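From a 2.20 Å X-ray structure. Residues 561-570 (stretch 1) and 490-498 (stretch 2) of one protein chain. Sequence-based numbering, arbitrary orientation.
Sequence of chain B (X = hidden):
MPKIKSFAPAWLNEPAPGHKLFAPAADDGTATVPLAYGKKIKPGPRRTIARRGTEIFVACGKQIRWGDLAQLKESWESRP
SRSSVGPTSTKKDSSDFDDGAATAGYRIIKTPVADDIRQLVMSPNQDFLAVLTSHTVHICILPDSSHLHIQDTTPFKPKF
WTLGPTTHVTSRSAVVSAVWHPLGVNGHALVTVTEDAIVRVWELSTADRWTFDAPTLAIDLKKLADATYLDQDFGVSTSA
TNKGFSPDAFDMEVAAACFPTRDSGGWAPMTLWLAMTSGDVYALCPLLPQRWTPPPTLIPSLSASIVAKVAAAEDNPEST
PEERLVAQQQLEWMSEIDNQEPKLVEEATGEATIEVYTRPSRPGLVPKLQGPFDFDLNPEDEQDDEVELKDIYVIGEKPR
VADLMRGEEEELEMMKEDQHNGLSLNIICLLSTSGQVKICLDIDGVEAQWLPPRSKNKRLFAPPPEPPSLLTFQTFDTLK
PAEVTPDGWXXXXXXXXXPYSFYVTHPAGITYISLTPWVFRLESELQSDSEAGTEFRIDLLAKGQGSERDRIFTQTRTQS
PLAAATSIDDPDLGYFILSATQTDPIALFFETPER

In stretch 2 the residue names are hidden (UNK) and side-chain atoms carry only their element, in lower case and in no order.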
# COMPACT_ATOMS: atom_id res chain seq x y z
N PRO B 561 -4.76 16.98 14.84
CA PRO B 561 -4.54 16.47 13.48
C PRO B 561 -5.64 16.92 12.53
O PRO B 561 -6.78 17.12 12.95
CB PRO B 561 -4.57 14.95 13.67
CG PRO B 561 -5.46 14.75 14.84
CD PRO B 561 -5.22 15.92 15.75
N LEU B 562 -5.30 17.07 11.25
CA LEU B 562 -6.26 17.50 10.25
C LEU B 562 -6.75 16.32 9.43
O LEU B 562 -5.97 15.42 9.09
CB LEU B 562 -5.64 18.55 9.32
CG LEU B 562 -5.05 19.79 10.00
CD1 LEU B 562 -4.45 20.73 8.97
CD2 LEU B 562 -6.10 20.52 10.83
N ALA B 563 -8.04 16.30 9.14
CA ALA B 563 -8.59 15.32 8.22
C ALA B 563 -7.94 15.49 6.86
O ALA B 563 -7.73 16.62 6.40
CB ALA B 563 -10.10 15.48 8.12
N ALA B 564 -7.59 14.38 6.22
CA ALA B 564 -6.97 14.40 4.90
C ALA B 564 -7.78 15.26 3.95
O ALA B 564 -9.00 15.13 3.87
CB ALA B 564 -6.83 12.99 4.35
N ALA B 565 -7.09 16.16 3.25
CA ALA B 565 -7.74 17.11 2.35
C ALA B 565 -8.61 16.40 1.32
O ALA B 565 -8.21 15.39 0.75
CB ALA B 565 -6.69 17.96 1.65
N THR B 566 -9.81 16.93 1.11
CA THR B 566 -10.74 16.38 0.13
C THR B 566 -11.04 17.44 -0.93
O THR B 566 -11.64 18.47 -0.63
CB THR B 566 -12.05 15.93 0.80
OG1 THR B 566 -11.75 15.03 1.87
CG2 THR B 566 -12.95 15.23 -0.21
N SER B 567 -10.60 17.17 -2.15
CA SER B 567 -10.79 18.12 -3.25
C SER B 567 -12.17 17.98 -3.87
O SER B 567 -12.63 16.87 -4.15
CB SER B 567 -9.71 17.92 -4.32
OG SER B 567 -9.77 18.94 -5.29
N ILE B 568 -12.83 19.11 -4.07
CA ILE B 568 -14.17 19.15 -4.65
C ILE B 568 -14.25 20.21 -5.74
O ILE B 568 -13.82 21.34 -5.55
CB ILE B 568 -15.24 19.44 -3.59
CG1 ILE B 568 -14.99 18.57 -2.35
CG2 ILE B 568 -16.64 19.22 -4.17
CD1 ILE B 568 -16.12 18.53 -1.33
N ASP B 569 -14.79 19.82 -6.90
CA ASP B 569 -14.97 20.74 -8.01
C ASP B 569 -16.39 20.65 -8.54
O ASP B 569 -16.67 19.91 -9.48
CB ASP B 569 -13.97 20.44 -9.13
CG ASP B 569 -14.06 21.44 -10.28
OD1 ASP B 569 -14.39 22.61 -10.03
OD2 ASP B 569 -13.82 21.04 -11.44
N ASP B 570 -17.28 21.41 -7.92
CA ASP B 570 -18.69 21.42 -8.30
C ASP B 570 -19.01 22.69 -9.09
O ASP B 570 -18.47 23.75 -8.80
CB ASP B 570 -19.57 21.34 -7.04
CG ASP B 570 -21.04 21.42 -7.36
OD1 ASP B 570 -21.66 20.37 -7.62
OD2 ASP B 570 -21.59 22.55 -7.35
N UNK B 490 1.74 12.36 7.84
CA UNK B 490 1.24 13.19 6.73
C UNK B 490 0.59 12.32 5.66
O UNK B 490 0.97 11.16 5.51
c UNK B 490 2.50 13.88 6.22
c UNK B 490 3.21 12.31 7.88
c UNK B 490 3.62 12.96 6.58
N UNK B 491 -0.38 12.87 4.93
CA UNK B 491 -1.18 12.10 3.98
C UNK B 491 -1.26 12.75 2.60
O UNK B 491 -1.33 13.97 2.50
c UNK B 491 -2.66 11.21 5.87
c UNK B 491 -2.59 11.91 4.52
s UNK B 491 -4.31 11.33 6.59
c UNK B 491 -4.31 13.03 7.15
N UNK B 492 -1.27 11.93 1.56
CA UNK B 492 -1.56 12.40 0.21
C UNK B 492 -3.07 12.46 -0.02
O UNK B 492 -3.83 11.69 0.57
c UNK B 492 -0.93 11.48 -0.84
c UNK B 492 3.23 12.19 -1.61
c UNK B 492 2.34 13.25 -1.60
c UNK B 492 1.43 10.68 -1.11
c UNK B 492 2.78 10.91 -1.36
c UNK B 492 0.99 13.02 -1.35
c UNK B 492 0.53 11.73 -1.10
N UNK B 493 -3.50 13.39 -0.87
CA UNK B 493 -4.88 13.44 -1.34
C UNK B 493 -4.89 13.83 -2.81
O UNK B 493 -4.14 14.71 -3.22
c UNK B 493 -5.70 14.45 -0.54
o UNK B 493 -5.66 14.16 0.85
N UNK B 494 -5.74 13.19 -3.60
CA UNK B 494 -5.81 13.49 -5.03
C UNK B 494 -6.61 14.76 -5.27
O UNK B 494 -7.51 15.10 -4.50
o UNK B 494 -7.21 10.28 -7.46
c UNK B 494 -6.48 12.55 -7.31
c UNK B 494 -6.43 12.32 -5.80
c UNK B 494 -6.95 11.33 -8.09
o UNK B 494 -7.06 11.43 -9.33
N UNK B 495 -6.27 15.47 -6.34
CA UNK B 495 -7.01 16.65 -6.76
C UNK B 495 -8.11 16.25 -7.75
O UNK B 495 -7.86 15.47 -8.68
o UNK B 495 -7.31 18.93 -9.00
c UNK B 495 -6.81 18.92 -7.85
o UNK B 495 -6.89 19.89 -7.07
c UNK B 495 -6.08 17.68 -7.40
N UNK B 496 -9.31 16.77 -7.54
CA UNK B 496 -10.47 16.40 -8.34
C UNK B 496 -10.37 16.82 -9.81
O UNK B 496 -11.01 16.21 -10.66
c UNK B 496 -11.72 17.00 -7.72
N UNK B 497 -9.58 17.85 -10.10
CA UNK B 497 -9.53 18.41 -11.45
C UNK B 497 -8.40 17.86 -12.30
O UNK B 497 -8.47 17.88 -13.53
c UNK B 497 -9.40 19.95 -11.41
c UNK B 497 -10.41 20.56 -10.44
o UNK B 497 -8.07 20.32 -11.01
N UNK B 498 -7.35 17.36 -11.66
CA UNK B 498 -6.20 16.81 -12.38
C UNK B 498 -5.45 15.77 -11.57
O UNK B 498 -5.21 15.97 -10.38
c UNK B 498 -5.24 17.94 -12.77
o UNK B 498 -4.02 17.40 -13.26
O HOH W 1 -9.10 14.72 -2.51

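Position 490 carries three side-chain carbons that close a ring onto the backbone N, which only proline does; Pro490 lies out of reach of stretch 1.

At 491 the side chain is an unbranched run of two carbons, a sulfur and a last carbon. That terminal carbon is 3.5 Å from Leu562 O and 3.7 Å from Ala564 N, and the sulfur is 3.8 Å from Ala564 CB. A thioether in this order is methionine. The m, t, m rotamer of Met491 brings CE to the backbone of stretch 1, and both SD and CE lie 3.8 Å from Ala564 CB.

Position 492 has one carbon followed by a six-carbon ring without a hydroxyl, hence phenylalanine. Its CA-to-CB bond points away, and Phe492 stays clear of stretch 1.

Position 493 has one carbon and one oxygen. The oxygen is 2.8 Å from Ala565 O, a carbonyl that cannot donate, so a hydroxyl suits the site: serine. The bond from Ser493 OG to Ala565 O is weak, and its proton has another acceptor within reach.

At 494 three carbons in line end in two oxygens, as in glutamate. The CA-to-CB bond of Glu494 points sideways and the chain end leads away; the backbone atom Glu494 O, however, is 3.6 Å from Ser567 CB.

Position 495 has two carbons, the second bearing two oxygens, one of them 3.5 Å from Ser567 OG. The shorter carboxylate is aspartate, and that oxygen is OD2. Asp495 OD1 accepts from the backbone N of 497 at 2.7 Å. The backbone N of 498 also donates to Asp495 OD1, at 3.1 Å, bracing the turn.

A lone carbon at 496 identifies alanine. Ala496 CB points toward stretch 1, 3.7 Å from Ser567 OG.

Position 497 branches at its first carbon into an oxygen and a carbon, the latter 3.6 Å from Asp569 OD2. This is threonine, and Thr497 OG1 donates to Asp495 OD1 at 2.6 Å.

Position 498 again has one carbon and one oxygen, giving serine; Ser498 makes no contact with stretch 1.

The two segments run 11° apart in the same direction and bury 417 Å² in total. Ala496 N donates a nearly linear hydrogen bond to Ser567 OG, 3.2 Å with an angle of 176° at the hydrogen. Between the backbones a water donates to Glu494 O at 2.6 Å and accepts from Ser567 N at 2.9 Å. Methionine–alanine packing near the start thus gives way to polar and water-mediated links.

Stretch 2, residues 490-498: PMFSEDATS
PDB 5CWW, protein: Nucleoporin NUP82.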